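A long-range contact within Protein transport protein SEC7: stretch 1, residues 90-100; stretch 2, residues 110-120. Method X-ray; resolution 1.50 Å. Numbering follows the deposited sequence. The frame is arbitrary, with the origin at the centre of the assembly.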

# COMPACT_ATOMS: atom_id res chain seq x y z
N ASP A 90 -8.18 6.00 6.38
CA ASP A 90 -8.97 5.19 5.47
C ASP A 90 -8.23 4.93 4.16
O ASP A 90 -8.28 3.83 3.62
CB ASP A 90 -10.35 5.80 5.26
CG ASP A 90 -11.31 5.48 6.41
OD1 ASP A 90 -11.06 4.50 7.16
OD2 ASP A 90 -12.30 6.19 6.57
N ALA A 91 -7.51 5.94 3.69
CA ALA A 91 -6.67 5.78 2.50
C ALA A 91 -5.56 4.77 2.73
O ALA A 91 -5.36 3.87 1.93
CB ALA A 91 -6.09 7.11 2.06
N LEU A 92 -4.86 4.90 3.86
CA LEU A 92 -3.80 3.96 4.22
C LEU A 92 -4.33 2.53 4.37
O LEU A 92 -3.66 1.56 3.97
CB LEU A 92 -3.15 4.40 5.53
CG LEU A 92 -1.78 3.84 5.88
CD1 LEU A 92 -0.76 4.26 4.84
CD2 LEU A 92 -1.39 4.35 7.26
N ARG A 93 -5.52 2.37 4.96
CA ARG A 93 -6.10 1.04 5.15
C ARG A 93 -6.38 0.40 3.79
O ARG A 93 -6.02 -0.76 3.56
CB ARG A 93 -7.39 1.09 6.00
CG ARG A 93 -7.86 -0.32 6.37
CD ARG A 93 -9.03 -0.43 7.34
NE ARG A 93 -8.86 0.26 8.63
CZ ARG A 93 -9.29 1.50 8.89
NH1 ARG A 93 -9.90 2.21 7.95
NH2 ARG A 93 -9.10 2.02 10.09
N SER A 94 -7.00 1.16 2.90
CA SER A 94 -7.29 0.68 1.55
C SER A 94 -6.00 0.26 0.83
O SER A 94 -5.93 -0.81 0.24
CB SER A 94 -8.01 1.75 0.75
OG SER A 94 -8.14 1.37 -0.61
N PHE A 95 -4.99 1.10 0.94
CA PHE A 95 -3.72 0.87 0.26
C PHE A 95 -2.96 -0.34 0.84
O PHE A 95 -2.60 -1.26 0.11
CB PHE A 95 -2.87 2.14 0.38
CG PHE A 95 -1.57 2.09 -0.37
CD1 PHE A 95 -1.55 1.82 -1.73
CD2 PHE A 95 -0.37 2.36 0.28
CE1 PHE A 95 -0.34 1.78 -2.42
CE2 PHE A 95 0.83 2.33 -0.40
CZ PHE A 95 0.85 2.04 -1.76
N LEU A 96 -2.71 -0.33 2.14
CA LEU A 96 -1.85 -1.36 2.75
C LEU A 96 -2.50 -2.73 2.85
O LEU A 96 -1.79 -3.71 3.03
CB LEU A 96 -1.36 -0.92 4.13
CG LEU A 96 -0.45 0.31 4.17
CD1 LEU A 96 -0.07 0.63 5.61
CD2 LEU A 96 0.80 0.12 3.32
N GLN A 97 -3.82 -2.81 2.72
CA GLN A 97 -4.49 -4.11 2.74
C GLN A 97 -4.52 -4.74 1.33
O GLN A 97 -5.07 -5.85 1.15
CB GLN A 97 -5.91 -3.96 3.31
CG GLN A 97 -5.91 -3.66 4.80
CD GLN A 97 -7.30 -3.57 5.41
OE1 GLN A 97 -8.30 -3.42 4.70
NE2 GLN A 97 -7.37 -3.64 6.74
N SER A 98 -3.93 -4.06 0.34
CA SER A 98 -3.89 -4.57 -1.04
C SER A 98 -2.58 -5.28 -1.45
O SER A 98 -2.50 -5.86 -2.53
CB SER A 98 -4.17 -3.44 -2.03
OG SER A 98 -3.08 -2.54 -2.16
N PHE A 99 -1.55 -5.19 -0.61
CA PHE A 99 -0.27 -5.85 -0.84
C PHE A 99 0.50 -5.89 0.48
O PHE A 99 0.15 -5.18 1.43
CB PHE A 99 0.55 -5.09 -1.90
CG PHE A 99 1.04 -3.76 -1.42
CD1 PHE A 99 0.20 -2.66 -1.39
CD2 PHE A 99 2.34 -3.61 -0.97
CE1 PHE A 99 0.65 -1.43 -0.93
CE2 PHE A 99 2.80 -2.39 -0.51
CZ PHE A 99 1.96 -1.29 -0.49
N ARG A 100 1.54 -6.72 0.55
CA ARG A 100 2.44 -6.72 1.71
C ARG A 100 3.66 -5.86 1.44
O ARG A 100 4.38 -6.08 0.47
CB ARG A 100 2.90 -8.13 2.03
CG ARG A 100 3.70 -8.23 3.32
CD ARG A 100 4.15 -9.65 3.61
NE ARG A 100 5.38 -10.01 2.91
CZ ARG A 100 6.06 -11.14 3.10
NH1 ARG A 100 5.62 -12.05 3.96
NH2 ARG A 100 7.17 -11.36 2.42
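Stretch 2 (110-120) RFMLKFAERFV

Stretch 2 (residues 110-120) packs on stretch 1 (residues 90-100) of protein transport protein SEC7. Stretch 2 is helical throughout, part of a helix that begins before Arg110 and runs on past Val120; its backbone bonds follow the i to i+4 pattern, from Lys114 N to Arg110 O (3.2 Å) through Val120 N to Ala116 O (3.0 Å). Stretch 1 is helical from Asp90 to Leu96, the end of a helix that starts earlier in the chain, and then leaves the helix for a loop in which Phe99 is extended (phi -163°, psi 164°). The two helices run in roughly opposing directions: their N-to-C axes make an angle of 133° and approach to 11.3 Å. The register therefore descends along stretch 2 as it rises along stretch 1, with the CA of Ala91 7.5 Å from the CA of Phe119, the CA of Phe95 8.0 Å from the CA of Phe115, and the CA of Leu96 9.7 Å from the CA of Phe111.

Aromatic contacts form along one side of stretch 2, where Phe111, Phe115 and Phe119, spaced four residues apart, all point their CA-to-CB bonds toward stretch 1. Phe115, with chi1 t, has the largest area covered by the other stretch. Its ring lies near parallel to that of Phe95 (22°), but the two are slid apart and barely overlap: the centroids are 5.4 Å apart, and Phe95 CD2 is 3.7 Å from Phe115 CD1. Phe99 and Phe111 repeat this arrangement beyond the helix of stretch 1, with planes at 19°, centroids 4.8 Å apart and Phe99 CE2 3.5 Å from Phe111 CE1; the Phe99 atom lies over one face of the Phe111 ring. Phe95 meets the edge of that same ring, its CZ 4.2 Å from Phe111 CD1.

Aliphatic and sulfur contacts fill in around these rings. Leu92 CD1 makes a CH-pi contact over the face of Phe115, 4.1 Å from the ring centroid, and also reaches Met112 CE at 3.6 Å. The CA-to-CB bonds of Leu92 and Met112 point sideways, so it is the ends of these side chains that close the gap. Met112 SD lies at the edge of the Phe95 ring, 4.4 Å from Phe95 CE2, and 4.3 Å from Leu96 CD2. Ala91, whose CA-to-CB bond points toward stretch 2, packs near the other end of the contact: its CB is 3.8 Å from Phe115 CZ and 3.7 Å from Phe119 CD1.

No hydrogen bond crosses between the stretches; the 401 Å² buried between them, both sides summed, is held by apolar packing. Some polar side chains of stretch 1 bond within the stretch. Arg93, whose CA-to-CB bond points away from stretch 2, forms a salt bridge from NH1 to Asp90 OD1 (2.7 Å), and Ser98 OG donates to Phe95 O (2.6 Å), as does Ser98 N (3.1 Å), just where the helix gives way to the loop. Lys114 and Arg118 make no contact with stretch 1; their side chains hydrogen-bond elsewhere in the structure.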

# COMPACT_ATOMS: atom_id res chain seq x y z
N ARG A 110 9.70 4.22 -1.01
CA ARG A 110 9.14 4.43 -2.35
C ARG A 110 7.61 4.32 -2.35
O ARG A 110 6.92 5.19 -2.91
CB ARG A 110 9.75 3.45 -3.36
CG ARG A 110 11.23 3.66 -3.65
CD ARG A 110 11.62 3.05 -4.99
NE ARG A 110 11.69 1.59 -4.99
CZ ARG A 110 12.74 0.89 -4.58
NH1 ARG A 110 12.71 -0.43 -4.63
NH2 ARG A 110 13.83 1.50 -4.11
N PHE A 111 7.09 3.26 -1.74
CA PHE A 111 5.63 3.09 -1.62
C PHE A 111 4.99 4.27 -0.89
O PHE A 111 3.98 4.82 -1.33
CB PHE A 111 5.28 1.82 -0.86
CG PHE A 111 5.48 0.55 -1.64
CD1 PHE A 111 4.48 0.07 -2.47
CD2 PHE A 111 6.65 -0.17 -1.51
CE1 PHE A 111 4.65 -1.11 -3.16
CE2 PHE A 111 6.82 -1.36 -2.20
CZ PHE A 111 5.82 -1.82 -3.03
N MET A 112 5.56 4.63 0.26
CA MET A 112 4.91 5.59 1.14
C MET A 112 5.00 7.00 0.59
O MET A 112 4.08 7.79 0.80
CB MET A 112 5.45 5.47 2.57
CG MET A 112 5.29 4.05 3.13
SD MET A 112 3.68 3.27 2.83
CE MET A 112 2.70 4.46 3.70
N LEU A 113 6.08 7.31 -0.14
CA LEU A 113 6.16 8.63 -0.79
C LEU A 113 5.14 8.76 -1.90
O LEU A 113 4.48 9.80 -2.02
CB LEU A 113 7.57 8.93 -1.31
CG LEU A 113 7.71 10.30 -1.99
CD1 LEU A 113 7.34 11.45 -1.06
CD2 LEU A 113 9.13 10.45 -2.52
N LYS A 114 4.97 7.71 -2.71
CA LYS A 114 3.98 7.74 -3.78
C LYS A 114 2.57 7.78 -3.21
O LYS A 114 1.72 8.52 -3.72
CB LYS A 114 4.14 6.54 -4.70
CG LYS A 114 3.16 6.51 -5.86
CD LYS A 114 3.32 7.68 -6.83
CE LYS A 114 2.29 7.57 -7.94
NZ LYS A 114 2.23 8.74 -8.85
N PHE A 115 2.31 7.00 -2.16
CA PHE A 115 1.03 7.08 -1.45
C PHE A 115 0.75 8.52 -1.00
O PHE A 115 -0.33 9.05 -1.25
CB PHE A 115 1.01 6.15 -0.25
CG PHE A 115 -0.13 6.41 0.69
CD1 PHE A 115 -1.39 5.90 0.40
CD2 PHE A 115 0.04 7.20 1.81
CE1 PHE A 115 -2.45 6.17 1.23
CE2 PHE A 115 -1.03 7.47 2.65
CZ PHE A 115 -2.28 6.95 2.35
N ALA A 116 1.74 9.14 -0.36
CA ALA A 116 1.57 10.49 0.17
C ALA A 116 1.27 11.47 -0.95
O ALA A 116 0.40 12.33 -0.82
CB ALA A 116 2.82 10.93 0.94
N GLU A 117 1.99 11.35 -2.05
CA GLU A 117 1.78 12.24 -3.19
C GLU A 117 0.37 12.10 -3.76
O GLU A 117 -0.29 13.10 -4.05
CB GLU A 117 2.85 12.01 -4.26
CG GLU A 117 4.21 12.54 -3.83
CD GLU A 117 5.36 12.04 -4.68
OE1 GLU A 117 5.13 11.18 -5.56
OE2 GLU A 117 6.50 12.49 -4.46
N ARG A 118 -0.09 10.87 -3.89
CA ARG A 118 -1.43 10.59 -4.42
C ARG A 118 -2.47 11.12 -3.45
O ARG A 118 -3.44 11.76 -3.85
CB ARG A 118 -1.62 9.09 -4.64
CG ARG A 118 -2.99 8.64 -5.14
CD ARG A 118 -3.19 9.02 -6.59
NE ARG A 118 -4.45 8.51 -7.13
CZ ARG A 118 -4.96 8.88 -8.30
NH1 ARG A 118 -4.32 9.74 -9.08
NH2 ARG A 118 -6.12 8.36 -8.71
N PHE A 119 -2.27 10.87 -2.16
CA PHE A 119 -3.24 11.33 -1.17
C PHE A 119 -3.39 12.85 -1.21
O PHE A 119 -4.52 13.37 -1.20
CB PHE A 119 -2.88 10.88 0.25
CG PHE A 119 -3.90 11.32 1.26
CD1 PHE A 119 -5.05 10.56 1.47
CD2 PHE A 119 -3.77 12.52 1.93
CE1 PHE A 119 -6.01 10.98 2.36
CE2 PHE A 119 -4.73 12.95 2.82
CZ PHE A 119 -5.85 12.17 3.04
N VAL A 120 -2.28 13.57 -1.26
CA VAL A 120 -2.38 15.03 -1.25
C VAL A 120 -2.93 15.56 -2.57
O VAL A 120 -3.65 16.57 -2.58
CB VAL A 120 -1.07 15.75 -0.85
CG1 VAL A 120 -0.66 15.35 0.56
CG2 VAL A 120 0.03 15.53 -1.86